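Local coordinates for endo-alpha-mannosidase (Bacteroides thetaiotaomicron, PDB 4ACY), which hydrolyses internal alpha-mannosidic linkages of glycans as a family 99 glycoside hydrolase, an endo-alpha-mannosidase of the kind that acts on N-glycans, at residues T325-W330 against Q335-V340; V122-E127 against Q169-T174; A204-A209 against I213-T218. All blocks are in the same frame, centred on the assembly; numbering follows the deposited sequence.

Interaction 1 (T325-W330 against Q335-V340)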
ATOM      1  N   THR A 325       1.549  -1.596  -5.181  1.00 13.91           N
ATOM      2  CA  THR A 325       0.905  -2.587  -4.340  1.00 13.42           C
ATOM      3  C   THR A 325       1.628  -3.913  -4.611  1.00 13.17           C
ATOM      4  O   THR A 325       1.307  -4.578  -5.589  1.00 13.10           O
ATOM      5  CB  THR A 325      -0.592  -2.711  -4.699  1.00 13.64           C
ATOM      6  OG1 THR A 325      -1.234  -1.437  -4.500  1.00 13.54           O
ATOM      7  CG2 THR A 325      -1.268  -3.785  -3.803  1.00 13.64           C
ATOM      8  N   SER A 326       2.610  -4.300  -3.790  1.00 13.19           N
ATOM      9  CA  SER A 326       2.957  -3.657  -2.524  1.00 13.09           C
ATOM     10  C   SER A 326       4.449  -3.798  -2.273  1.00 13.10           C
ATOM     11  O   SER A 326       5.109  -4.588  -2.934  1.00 12.55           O
ATOM     12  CB  SER A 326       2.225  -4.374  -1.380  1.00 13.18           C
ATOM     13  OG  SER A 326       2.564  -5.758  -1.361  1.00 13.29           O
ATOM     14  N   PHE A 327       4.987  -3.064  -1.300  1.00 13.17           N
ATOM     15  CA  PHE A 327       6.279  -3.488  -0.797  1.00 13.24           C
ATOM     16  C   PHE A 327       6.165  -4.880  -0.148  1.00 13.31           C
ATOM     17  O   PHE A 327       6.924  -5.788  -0.472  1.00 12.99           O
ATOM     18  CB  PHE A 327       6.885  -2.502   0.200  1.00 13.70           C
ATOM     19  CG  PHE A 327       8.245  -2.946   0.692  1.00 14.01           C
ATOM     20  CD1 PHE A 327       9.325  -2.974  -0.187  1.00 14.82           C
ATOM     21  CD2 PHE A 327       8.424  -3.402   1.993  1.00 14.53           C
ATOM     22  CE1 PHE A 327      10.569  -3.424   0.222  1.00 14.67           C
ATOM     23  CE2 PHE A 327       9.669  -3.847   2.412  1.00 14.76           C
ATOM     24  CZ  PHE A 327      10.742  -3.846   1.525  1.00 14.85           C
ATOM     25  N   ASN A 328       5.227  -5.058   0.778  1.00 13.07           N
ATOM     26  CA  ASN A 328       5.277  -6.258   1.606  1.00 13.08           C
ATOM     27  C   ASN A 328       3.935  -6.713   2.158  1.00 12.64           C
ATOM     28  O   ASN A 328       3.816  -7.016   3.352  1.00 12.66           O
ATOM     29  CB  ASN A 328       6.298  -6.107   2.754  1.00 13.01           C
ATOM     30  CG  ASN A 328       5.930  -5.006   3.747  1.00 13.21           C
ATOM     31  OD1 ASN A 328       5.186  -4.070   3.421  1.00 13.50           O
ATOM     32  ND2 ASN A 328       6.466  -5.113   4.973  1.00 13.22           N
ATOM     33  N   GLU A 329       2.938  -6.772   1.280  1.00 13.28           N
ATOM     34  CA  GLU A 329       1.671  -7.414   1.647  1.00 13.29           C
ATOM     35  C   GLU A 329       1.830  -8.883   1.264  1.00 13.50           C
ATOM     36  O   GLU A 329       1.374  -9.327   0.200  1.00 13.61           O
ATOM     37  CB  GLU A 329       0.495  -6.764   0.909  1.00 13.37           C
ATOM     38  CG  GLU A 329      -0.786  -6.571   1.773  1.00 13.51           C
ATOM     39  CD  GLU A 329      -1.390  -7.869   2.329  1.00 13.97           C
ATOM     40  OE1 GLU A 329      -0.720  -8.918   2.324  1.00 13.56           O
ATOM     41  OE2 GLU A 329      -2.561  -7.827   2.806  1.00 14.12           O
ATOM     42  N   TRP A 330       2.529  -9.614   2.131  1.00 13.79           N
ATOM     43  CA  TRP A 330       2.880 -11.002   1.883  1.00 13.63           C
ATOM     44  C   TRP A 330       1.649 -11.883   1.757  1.00 13.89           C
ATOM     45  O   TRP A 330       1.640 -12.819   0.943  1.00 14.03           O
ATOM     46  CB  TRP A 330       3.848 -11.525   2.967  1.00 13.89           C
ATOM     47  CG  TRP A 330       5.232 -10.970   2.776  1.00 14.05           C
ATOM     48  CD1 TRP A 330       5.742  -9.834   3.329  1.00 14.20           C
ATOM     49  CD2 TRP A 330       6.270 -11.505   1.928  1.00 14.25           C
ATOM     50  NE1 TRP A 330       7.035  -9.636   2.905  1.00 14.21           N
ATOM     51  CE2 TRP A 330       7.379 -10.637   2.033  1.00 14.26           C
ATOM     52  CE3 TRP A 330       6.365 -12.631   1.089  1.00 14.50           C
ATOM     53  CZ2 TRP A 330       8.585 -10.866   1.344  1.00 14.32           C
ATOM     54  CZ3 TRP A 330       7.562 -12.854   0.405  1.00 14.39           C
ATOM     55  CH2 TRP A 330       8.652 -11.968   0.539  1.00 14.52           C
ATOM     56  N   GLN A 335       3.986  -8.634  -2.999  1.00 13.97           N
ATOM     57  CA  GLN A 335       5.208  -7.994  -2.492  1.00 13.85           C
ATOM     58  C   GLN A 335       6.292  -7.847  -3.563  1.00 14.31           C
ATOM     59  O   GLN A 335       6.459  -8.733  -4.404  1.00 14.98           O
ATOM     60  CB  GLN A 335       5.744  -8.732  -1.250  1.00 13.59           C
ATOM     61  CG  GLN A 335       6.470 -10.061  -1.498  1.00 13.36           C
ATOM     62  CD  GLN A 335       5.593 -11.187  -2.082  1.00 13.29           C
ATOM     63  OE1 GLN A 335       4.380 -11.274  -1.821  1.00 13.55           O
ATOM     64  NE2 GLN A 335       6.211 -12.055  -2.853  1.00 13.34           N
ATOM     65  N   ILE A 336       6.994  -6.718  -3.543  1.00 13.98           N
ATOM     66  CA  ILE A 336       8.226  -6.625  -4.344  1.00 14.28           C
ATOM     67  C   ILE A 336       9.419  -6.975  -3.468  1.00 14.38           C
ATOM     68  O   ILE A 336      10.532  -7.183  -3.988  1.00 14.49           O
ATOM     69  CB  ILE A 336       8.392  -5.253  -5.055  1.00 14.15           C
ATOM     70  CG1 ILE A 336       8.465  -4.116  -4.025  1.00 14.51           C
ATOM     71  CG2 ILE A 336       7.268  -5.027  -6.116  1.00 14.27           C
ATOM     72  CD1 ILE A 336       8.894  -2.789  -4.659  1.00 14.95           C
ATOM     73  N   GLU A 337       9.176  -7.078  -2.160  1.00 14.48           N
ATOM     74  CA  GLU A 337      10.200  -7.484  -1.186  1.00 14.65           C
ATOM     75  C   GLU A 337      10.826  -8.827  -1.590  1.00 15.04           C
ATOM     76  O   GLU A 337      10.127  -9.725  -2.099  1.00 14.89           O
ATOM     77  CB  GLU A 337       9.643  -7.543   0.234  1.00 14.68           C
ATOM     78  CG  GLU A 337      10.745  -7.758   1.273  1.00 14.64           C
ATOM     79  CD  GLU A 337      10.281  -7.816   2.685  1.00 15.30           C
ATOM     80  OE1 GLU A 337       9.070  -7.611   2.965  1.00 15.21           O
ATOM     81  OE2 GLU A 337      11.152  -8.068   3.550  1.00 15.02           O
ATOM     82  N   PRO A 338      12.159  -8.952  -1.427  1.00 15.01           N
ATOM     83  CA  PRO A 338      12.803 -10.192  -1.852  1.00 15.35           C
ATOM     84  C   PRO A 338      12.232 -11.438  -1.203  1.00 15.39           C
ATOM     85  O   PRO A 338      12.023 -11.469   0.003  1.00 15.35           O
ATOM     86  CB  PRO A 338      14.264  -9.987  -1.408  1.00 15.41           C
ATOM     87  CG  PRO A 338      14.457  -8.528  -1.552  1.00 15.51           C
ATOM     88  CD  PRO A 338      13.149  -7.896  -1.127  1.00 15.44           C
ATOM     89  N   ALA A 339      12.016 -12.455  -2.032  1.00 15.76           N
ATOM     90  CA  ALA A 339      11.496 -13.747  -1.607  1.00 16.34           C
ATOM     91  C   ALA A 339      12.540 -14.807  -1.966  1.00 16.56           C
ATOM     92  O   ALA A 339      13.307 -14.616  -2.909  1.00 16.94           O
ATOM     93  CB  ALA A 339      10.177 -14.026  -2.328  1.00 16.07           C
ATOM     94  N   VAL A 340      12.548 -15.911  -1.225  1.00 17.05           N
ATOM     95  CA  VAL A 340      13.508 -17.013  -1.456  1.00 17.65           C
ATOM     96  C   VAL A 340      12.799 -18.345  -1.666  1.00 18.31           C
ATOM     97  O   VAL A 340      11.654 -18.525  -1.229  1.00 17.87           O
ATOM     98  CB  VAL A 340      14.498 -17.163  -0.264  1.00 17.58           C
ATOM     99  CG1 VAL A 340      15.347 -15.911  -0.138  1.00 17.62           C
ATOM    100  CG2 VAL A 340      13.759 -17.449   1.063  1.00 17.73           C
TER
HETATM  101  O   HOH W   1       3.549 -13.782  -0.536  1.00 22.26           O

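Interaction 2 (V122-E127 against Q169-T174)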
ATOM      1  N   VAL A 122       2.623   3.883   4.970  1.00 13.61           N
ATOM      2  CA  VAL A 122       2.484   2.858   5.986  1.00 13.59           C
ATOM      3  C   VAL A 122       1.039   2.623   6.386  1.00 13.71           C
ATOM      4  O   VAL A 122       0.294   3.567   6.684  1.00 13.80           O
ATOM      5  CB  VAL A 122       3.353   3.177   7.238  1.00 13.82           C
ATOM      6  CG1 VAL A 122       2.886   4.442   7.932  1.00 14.55           C
ATOM      7  CG2 VAL A 122       3.336   2.005   8.201  1.00 14.38           C
ATOM      8  N   THR A 123       0.667   1.350   6.435  1.00 13.39           N
ATOM      9  CA  THR A 123      -0.635   0.951   6.947  1.00 14.19           C
ATOM     10  C   THR A 123      -0.927   1.593   8.327  1.00 14.11           C
ATOM     11  O   THR A 123      -0.079   1.559   9.235  1.00 14.18           O
ATOM     12  CB  THR A 123      -0.710  -0.601   6.959  1.00 14.95           C
ATOM     13  OG1 THR A 123      -2.071  -1.019   7.052  1.00 16.98           O
ATOM     14  CG2 THR A 123       0.133  -1.176   8.119  1.00 14.68           C
ATOM     15  N   TRP A 124      -2.123   2.175   8.487  1.00 14.09           N
ATOM     16  CA  TRP A 124      -2.462   2.873   9.731  1.00 14.53           C
ATOM     17  C   TRP A 124      -3.829   2.419  10.229  1.00 14.99           C
ATOM     18  O   TRP A 124      -4.844   2.584   9.542  1.00 14.46           O
ATOM     19  CB  TRP A 124      -2.448   4.395   9.525  1.00 14.53           C
ATOM     20  CG  TRP A 124      -2.711   5.140  10.797  1.00 14.62           C
ATOM     21  CD1 TRP A 124      -3.912   5.649  11.218  1.00 14.72           C
ATOM     22  CD2 TRP A 124      -1.767   5.422  11.834  1.00 15.01           C
ATOM     23  NE1 TRP A 124      -3.759   6.256  12.451  1.00 14.69           N
ATOM     24  CE2 TRP A 124      -2.456   6.130  12.849  1.00 14.88           C
ATOM     25  CE3 TRP A 124      -0.403   5.160  11.999  1.00 15.19           C
ATOM     26  CZ2 TRP A 124      -1.818   6.578  14.022  1.00 15.17           C
ATOM     27  CZ3 TRP A 124       0.234   5.603  13.172  1.00 15.46           C
ATOM     28  CH2 TRP A 124      -0.480   6.308  14.159  1.00 15.19           C
ATOM     29  N   TRP A 125      -3.839   1.833  11.420  1.00 15.31           N
ATOM     30  CA  TRP A 125      -5.030   1.146  11.924  1.00 16.29           C
ATOM     31  C   TRP A 125      -5.737   1.882  13.062  1.00 17.56           C
ATOM     32  O   TRP A 125      -6.458   1.280  13.855  1.00 18.54           O
ATOM     33  CB  TRP A 125      -4.671  -0.305  12.289  1.00 16.14           C
ATOM     34  CG  TRP A 125      -4.514  -1.134  11.056  1.00 15.78           C
ATOM     35  CD1 TRP A 125      -3.352  -1.409  10.385  1.00 15.68           C
ATOM     36  CD2 TRP A 125      -5.564  -1.767  10.320  1.00 15.68           C
ATOM     37  NE1 TRP A 125      -3.618  -2.180   9.275  1.00 15.69           N
ATOM     38  CE2 TRP A 125      -4.968  -2.429   9.222  1.00 15.89           C
ATOM     39  CE3 TRP A 125      -6.952  -1.860  10.494  1.00 15.68           C
ATOM     40  CZ2 TRP A 125      -5.717  -3.149   8.280  1.00 16.04           C
ATOM     41  CZ3 TRP A 125      -7.693  -2.577   9.564  1.00 15.75           C
ATOM     42  CH2 TRP A 125      -7.070  -3.224   8.475  1.00 16.02           C
ATOM     43  N   GLY A 126      -5.550   3.193  13.114  1.00 18.00           N
ATOM     44  CA  GLY A 126      -6.274   4.026  14.069  1.00 18.93           C
ATOM     45  C   GLY A 126      -5.662   4.090  15.449  1.00 19.65           C
ATOM     46  O   GLY A 126      -4.457   3.944  15.612  1.00 19.29           O
ATOM     47  N   GLU A 127      -6.512   4.315  16.453  1.00 21.20           N
ATOM     48  CA  GLU A 127      -6.045   4.494  17.840  1.00 22.52           C
ATOM     49  C   GLU A 127      -5.098   3.387  18.323  1.00 23.29           C
ATOM     50  O   GLU A 127      -4.159   3.657  19.073  1.00 24.03           O
ATOM     51  CB  GLU A 127      -7.242   4.649  18.795  1.00 23.15           C
ATOM     52  N   GLN A 169      -5.149  14.241  13.014  1.00 20.48           N
ATOM     53  CA  GLN A 169      -4.579  15.117  14.034  1.00 21.29           C
ATOM     54  C   GLN A 169      -3.442  14.422  14.755  1.00 20.89           C
ATOM     55  O   GLN A 169      -2.398  15.019  14.971  1.00 20.60           O
ATOM     56  CB  GLN A 169      -5.627  15.554  15.049  1.00 22.49           C
ATOM     57  CG  GLN A 169      -6.749  16.386  14.482  1.00 24.53           C
ATOM     58  CD  GLN A 169      -7.854  16.589  15.502  1.00 26.55           C
ATOM     59  OE1 GLN A 169      -7.584  16.932  16.651  1.00 29.09           O
ATOM     60  NE2 GLN A 169      -9.100  16.385  15.092  1.00 26.64           N
ATOM     61  N   TYR A 170      -3.644  13.154  15.118  1.00 20.89           N
ATOM     62  CA  TYR A 170      -2.594  12.402  15.781  1.00 20.79           C
ATOM     63  C   TYR A 170      -1.343  12.288  14.903  1.00 20.38           C
ATOM     64  O   TYR A 170      -0.223  12.504  15.370  1.00 20.22           O
ATOM     65  CB  TYR A 170      -3.051  11.000  16.226  1.00 21.78           C
ATOM     66  CG  TYR A 170      -1.925  10.287  16.943  1.00 22.49           C
ATOM     67  CD1 TYR A 170      -1.724  10.461  18.318  1.00 22.82           C
ATOM     68  CD2 TYR A 170      -1.007   9.500  16.237  1.00 22.64           C
ATOM     69  CE1 TYR A 170      -0.667   9.836  18.966  1.00 23.23           C
ATOM     70  CE2 TYR A 170       0.050   8.880  16.879  1.00 23.32           C
ATOM     71  CZ  TYR A 170       0.214   9.052  18.242  1.00 23.08           C
ATOM     72  OH  TYR A 170       1.271   8.439  18.863  1.00 24.02           O
ATOM     73  N   ILE A 171      -1.547  11.946  13.636  1.00 19.78           N
ATOM     74  CA  ILE A 171      -0.442  11.719  12.712  1.00 19.31           C
ATOM     75  C   ILE A 171       0.350  13.015  12.498  1.00 19.80           C
ATOM     76  O   ILE A 171       1.576  13.020  12.598  1.00 19.86           O
ATOM     77  CB  ILE A 171      -0.953  11.128  11.379  1.00 18.57           C
ATOM     78  CG1 ILE A 171      -1.363   9.657  11.587  1.00 18.45           C
ATOM     79  CG2 ILE A 171       0.094  11.261  10.266  1.00 18.68           C
ATOM     80  CD1 ILE A 171      -2.224   9.068  10.459  1.00 17.82           C
ATOM     81  N   VAL A 172      -0.361  14.106  12.222  1.00 20.47           N
ATOM     82  CA  VAL A 172       0.279  15.406  11.993  1.00 20.66           C
ATOM     83  C   VAL A 172       0.979  15.914  13.266  1.00 21.72           C
ATOM     84  O   VAL A 172       2.115  16.370  13.204  1.00 21.27           O
ATOM     85  CB  VAL A 172      -0.717  16.459  11.440  1.00 20.80           C
ATOM     86  CG1 VAL A 172      -0.099  17.858  11.405  1.00 20.63           C
ATOM     87  CG2 VAL A 172      -1.196  16.073  10.026  1.00 20.11           C
ATOM     88  N   ASP A 173       0.315  15.811  14.414  1.00 22.76           N
ATOM     89  CA  ASP A 173       0.915  16.275  15.677  1.00 24.09           C
ATOM     90  C   ASP A 173       2.135  15.479  16.081  1.00 24.04           C
ATOM     91  O   ASP A 173       3.095  16.028  16.611  1.00 25.07           O
ATOM     92  CB  ASP A 173      -0.099  16.232  16.825  1.00 25.11           C
ATOM     93  CG  ASP A 173      -1.173  17.291  16.704  1.00 26.58           C
ATOM     94  OD1 ASP A 173      -1.035  18.222  15.885  1.00 27.50           O
ATOM     95  OD2 ASP A 173      -2.178  17.184  17.431  1.00 28.06           O
ATOM     96  N   THR A 174       2.097  14.176  15.852  1.00 23.38           N
ATOM     97  CA  THR A 174       3.158  13.304  16.320  1.00 23.07           C
ATOM     98  C   THR A 174       4.322  13.189  15.337  1.00 22.77           C
ATOM     99  O   THR A 174       5.477  13.163  15.749  1.00 22.81           O
ATOM    100  CB  THR A 174       2.610  11.898  16.649  1.00 22.88           C
ATOM    101  OG1 THR A 174       1.437  12.021  17.466  1.00 22.72           O
ATOM    102  CG2 THR A 174       3.654  11.057  17.359  1.00 22.78           C
TER

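Interaction 3 (A204-A209 against I213-T218)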
ATOM      1  N   ALA A 204     -17.670  14.921   3.080  1.00 21.57           N
ATOM      2  CA  ALA A 204     -17.720  16.365   2.808  1.00 21.76           C
ATOM      3  C   ALA A 204     -17.670  17.206   4.085  1.00 22.34           C
ATOM      4  O   ALA A 204     -17.139  18.319   4.077  1.00 21.99           O
ATOM      5  CB  ALA A 204     -18.940  16.714   1.962  1.00 21.94           C
ATOM      6  N   LYS A 205     -18.196  16.667   5.183  1.00 22.84           N
ATOM      7  CA  LYS A 205     -18.125  17.348   6.482  1.00 23.00           C
ATOM      8  C   LYS A 205     -16.682  17.575   6.926  1.00 22.77           C
ATOM      9  O   LYS A 205     -16.378  18.522   7.652  1.00 23.52           O
ATOM     10  CB  LYS A 205     -18.870  16.547   7.547  1.00 23.85           C
ATOM     11  CG  LYS A 205     -20.369  16.484   7.299  1.00 25.08           C
ATOM     12  CD  LYS A 205     -21.041  15.540   8.266  1.00 26.04           C
ATOM     13  CE  LYS A 205     -22.549  15.660   8.155  1.00 27.09           C
ATOM     14  NZ  LYS A 205     -23.180  14.621   9.020  1.00 28.08           N
ATOM     15  N   LEU A 206     -15.809  16.670   6.498  1.00 21.34           N
ATOM     16  CA  LEU A 206     -14.397  16.699   6.839  1.00 20.82           C
ATOM     17  C   LEU A 206     -13.551  17.411   5.772  1.00 20.10           C
ATOM     18  O   LEU A 206     -12.579  18.095   6.111  1.00 20.12           O
ATOM     19  CB  LEU A 206     -13.893  15.252   7.035  1.00 20.77           C
ATOM     20  CG  LEU A 206     -12.432  15.073   7.428  1.00 20.88           C
ATOM     21  CD1 LEU A 206     -12.213  15.707   8.787  1.00 21.68           C
ATOM     22  CD2 LEU A 206     -12.047  13.585   7.451  1.00 20.98           C
ATOM     23  N   PHE A 207     -13.929  17.267   4.499  1.00 20.03           N
ATOM     24  CA  PHE A 207     -13.067  17.696   3.389  1.00 20.26           C
ATOM     25  C   PHE A 207     -13.558  18.908   2.578  1.00 20.86           C
ATOM     26  O   PHE A 207     -12.796  19.465   1.794  1.00 19.98           O
ATOM     27  CB  PHE A 207     -12.781  16.527   2.430  1.00 20.13           C
ATOM     28  CG  PHE A 207     -12.015  15.386   3.048  1.00 20.20           C
ATOM     29  CD1 PHE A 207     -10.953  15.617   3.921  1.00 20.21           C
ATOM     30  CD2 PHE A 207     -12.342  14.066   2.719  1.00 20.07           C
ATOM     31  CE1 PHE A 207     -10.233  14.552   4.474  1.00 20.38           C
ATOM     32  CE2 PHE A 207     -11.623  12.998   3.270  1.00 19.96           C
ATOM     33  CZ  PHE A 207     -10.579  13.243   4.151  1.00 20.03           C
ATOM     34  N   ALA A 208     -14.829  19.289   2.720  1.00 21.74           N
ATOM     35  CA  ALA A 208     -15.310  20.538   2.104  1.00 23.29           C
ATOM     36  C   ALA A 208     -14.801  21.728   2.909  1.00 23.81           C
ATOM     37  O   ALA A 208     -14.678  21.654   4.132  1.00 23.77           O
ATOM     38  CB  ALA A 208     -16.836  20.561   2.020  1.00 23.46           C
ATOM     39  N   ALA A 209     -14.494  22.826   2.225  1.00 25.74           N
ATOM     40  CA  ALA A 209     -14.020  24.043   2.897  1.00 27.17           C
ATOM     41  C   ALA A 209     -14.972  24.454   4.030  1.00 28.30           C
ATOM     42  O   ALA A 209     -14.531  24.753   5.137  1.00 29.91           O
ATOM     43  CB  ALA A 209     -13.853  25.179   1.887  1.00 27.94           C
ATOM     44  N   ILE A 213     -16.823  19.690  10.298  1.00 25.63           N
ATOM     45  CA  ILE A 213     -15.583  19.339  10.994  1.00 24.63           C
ATOM     46  C   ILE A 213     -14.368  19.467  10.060  1.00 23.81           C
ATOM     47  O   ILE A 213     -13.426  18.671  10.131  1.00 23.39           O
ATOM     48  CB  ILE A 213     -15.653  17.919  11.650  1.00 25.20           C
ATOM     49  CG1 ILE A 213     -16.037  16.848  10.622  1.00 25.00           C
ATOM     50  CG2 ILE A 213     -16.628  17.922  12.830  1.00 25.07           C
ATOM     51  CD1 ILE A 213     -15.744  15.395  11.087  1.00 25.03           C
ATOM     52  N   SER A 214     -14.390  20.478   9.193  1.00 23.14           N
ATOM     53  CA  SER A 214     -13.397  20.577   8.120  1.00 22.19           C
ATOM     54  C   SER A 214     -11.969  20.660   8.628  1.00 21.82           C
ATOM     55  O   SER A 214     -11.687  21.304   9.647  1.00 22.07           O
ATOM     56  CB  SER A 214     -13.673  21.770   7.205  1.00 22.91           C
ATOM     57  OG  SER A 214     -12.754  21.789   6.122  1.00 22.44           O
ATOM     58  N   VAL A 215     -11.068  19.992   7.919  1.00 20.96           N
ATOM     59  CA  VAL A 215      -9.630  20.167   8.152  1.00 20.16           C
ATOM     60  C   VAL A 215      -9.026  21.154   7.142  1.00 19.39           C
ATOM     61  O   VAL A 215      -7.826  21.451   7.184  1.00 19.85           O
ATOM     62  CB  VAL A 215      -8.849  18.821   8.059  1.00 20.37           C
ATOM     63  CG1 VAL A 215      -9.165  17.948   9.257  1.00 20.81           C
ATOM     64  CG2 VAL A 215      -9.153  18.098   6.763  1.00 20.57           C
ATOM     65  N   ARG A 216      -9.849  21.644   6.226  1.00 18.94           N
ATOM     66  CA  ARG A 216      -9.343  22.501   5.169  1.00 19.33           C
ATOM     67  C   ARG A 216      -8.886  23.817   5.772  1.00 20.09           C
ATOM     68  O   ARG A 216      -9.591  24.431   6.586  1.00 20.34           O
ATOM     69  CB  ARG A 216     -10.385  22.747   4.084  1.00 19.08           C
ATOM     70  CG  ARG A 216     -10.831  21.502   3.289  1.00 18.94           C
ATOM     71  CD  ARG A 216      -9.640  20.736   2.740  1.00 18.45           C
ATOM     72  NE  ARG A 216     -10.073  19.602   1.916  1.00 18.46           N
ATOM     73  CZ  ARG A 216      -9.242  18.731   1.346  1.00 17.88           C
ATOM     74  NH1 ARG A 216      -7.932  18.863   1.483  1.00 17.86           N
ATOM     75  NH2 ARG A 216      -9.732  17.731   0.620  1.00 17.57           N
ATOM     76  N   ASN A 217      -7.674  24.204   5.393  1.00 20.06           N
ATOM     77  CA  ASN A 217      -7.053  25.446   5.846  1.00 20.47           C
ATOM     78  C   ASN A 217      -6.774  25.489   7.340  1.00 20.90           C
ATOM     79  O   ASN A 217      -6.622  26.562   7.932  1.00 22.37           O
ATOM     80  CB  ASN A 217      -7.838  26.653   5.329  1.00 20.54           C
ATOM     81  CG  ASN A 217      -7.845  26.702   3.822  1.00 20.85           C
ATOM     82  OD1 ASN A 217      -6.809  26.490   3.175  1.00 21.01           O
ATOM     83  ND2 ASN A 217      -9.007  26.967   3.248  1.00 21.43           N
ATOM     84  N   THR A 218      -6.705  24.302   7.936  1.00 20.69           N
ATOM     85  CA  THR A 218      -6.162  24.123   9.268  1.00 20.90           C
ATOM     86  C   THR A 218      -4.771  23.542   9.082  1.00 20.96           C
ATOM     87  O   THR A 218      -4.373  23.226   7.963  1.00 21.35           O
ATOM     88  CB  THR A 218      -7.002  23.135  10.113  1.00 21.07           C
ATOM     89  OG1 THR A 218      -6.781  21.795   9.641  1.00 20.49           O
ATOM     90  CG2 THR A 218      -8.476  23.459  10.024  1.00 20.75           C
TER
HETATM   91  O   HOH W   2     -12.278  25.221   6.216  1.00 36.76           O

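Interaction 1 (T325-W330 against Q335-V340)
Trp330 and Glu337 meet within the long loop that follows strand 322-324, the last strand of the TIM barrel, at the end of the barrel where enzymes of this fold keep their active site. Trp330 NE1 donates to Glu337 OE1 at 2.9 Å. The oxygen lies close to the indole plane but is approached from above its own carboxylate, 56° out of that plane. Glu337 gets there on a stretched chain, with CG anti to the backbone N (chi1 -171°). Glu337 OE1 also bonds to Tyr97 OH and touches Asn328 CB at 3.2 Å; Tyr97 OH in turn meets Asn328 ND2, while Asn328 OD1 bonds to Tyr47 N.

Gln335 folds back over one face of the indole. Its CG sits 3.4 Å from the centroid of the six-membered ring of Trp330, and the amide beyond stacks on the ring with planes only 8° apart. NE2 is held by Tyr352 OH, which fixes how the amide is turned, and water 1 lies between Gln335 OE1 and Trp330 O. Around the rim of the same indole come Pro338 O and the methyl of Ala339.

The loop is also pinned by its own backbone, just past the cis peptide between Thr325 and Ser326. Ile336 N donates to Ser326 O at 2.9 Å, and Glu337 N to Phe327 O at 3.1 Å. Ser326 OG accepts from Glu329 N at 2.9 Å, an ST motif, and bonds to Thr334 OG1 as well. The Phe327 ring takes Glu337 CB over one face, 4.2 Å from its centroid, and Ile336 CG1 lies 4.1 Å from Phe327 CD1. Glu329, the centre of an inverse gamma turn, holds its side chain near a bound formic acid molecule.

Interaction 2 (V122-E127 against Q169-T174)
Trp124 and Ile171 mark the closest backbone approach, with their CA atoms 9.6 Å apart: strand 117-124 is at its last residue here, helix 161-175 is in its last turns, and side chains alone bridge the gap. Trp124 reaches out with CG anti to the backbone N (chi1 -177°), which lays the indole against the helix. Ile171 CD1 lies over one face of it, 3.7 Å from the centroid of the five-membered ring and almost on the ring normal, a CH-pi contact. Behind it Ile171 CG1 lies 3.9 Å from Trp124 CE2.

The far rim of the indole touches Tyr170, Trp124 CZ2 lying 3.8 Å from Tyr170 CD2. The two rings meet rim to rim with planes 26° apart, neither covering the other. Thr174 OG1, over the centre of one face of the Tyr170 ring, donates to Tyr170 O at 2.7 Å.

The indole NE1 is bound by Asn167 OD1 of the same helix, and Tyr130 stacks on Tyr170. Phe151 and Ile153 of the adjacent barrel strand 148-153 touch both Trp124 and Ile171, so the contact seats helix 161-175 against two neighbouring strands of the barrel.

Interaction 3 (A204-A209 against I213-T218)
Arg216 NE donates to Phe207 O at 2.7 Å, a nearly straight bond (169° at the hydrogen) with the acceptor in the guanidinium plane. A bend at chi2 (-52°) turns the arginine back along the end of helix 200-207. Ser214 works both ways: OG donates to Ala208 O at 2.8 Å and accepts from Arg216 N at 2.9 Å, the latter closing an ST turn. Two backbone bonds complete the set, Val215 N to Leu206 O at 3.0 Å and Ile213 N to Lys205 O at 2.9 Å. The returning chain therefore supplies donors to four successive carbonyls, from Lys205 to Ala208, the last just past the end of the helix, where the positive guanidinium would be expected to suit the helix dipole. Water 2 joins Ala209 O to Arg216 O at the outer margin.

Apolar groups pack alongside. Leu206 CD1 lies 3.8 Å from Val215 CG1 and 4.2 Å from Ile213 CD1, while Val215 CG2 meets the edge of the Phe207 ring. Phe207 CD1 sits over one face of the guanidinium, the planes 48° apart.

Beyond the turn, Arg216 forms salt bridges with Asp221 and Asp243. Phe207 stacks on Phe224 of strand 223-227, which Val215 also touches, and Leu206 rests on Val164 and Arg165 of helix 161-175, placing the contact between helix 161-175 and barrel strand 223-227.

In the fold
All three contacts belong to one TIM barrel but to different layers of it. Interaction 1 is buried, inside a single loop after the last strand; there polar side chains, aromatic rings and backbone bonds interlock. Interaction 2, also buried, joins an inner strand to an outer helix; between 122-127 and 169-174 the contact is apolar and aromatic. Interaction 3 is only partly buried, about 25 Å from the centre of the chain, and is mostly polar, closing the end of a helix. Interactions 2 and 3 share helix 161-175: 169-174 lies on it and 204-209 packs against it. Their nearest atoms are about 6 Å apart. Interaction 1 lies across the chain's centre from both.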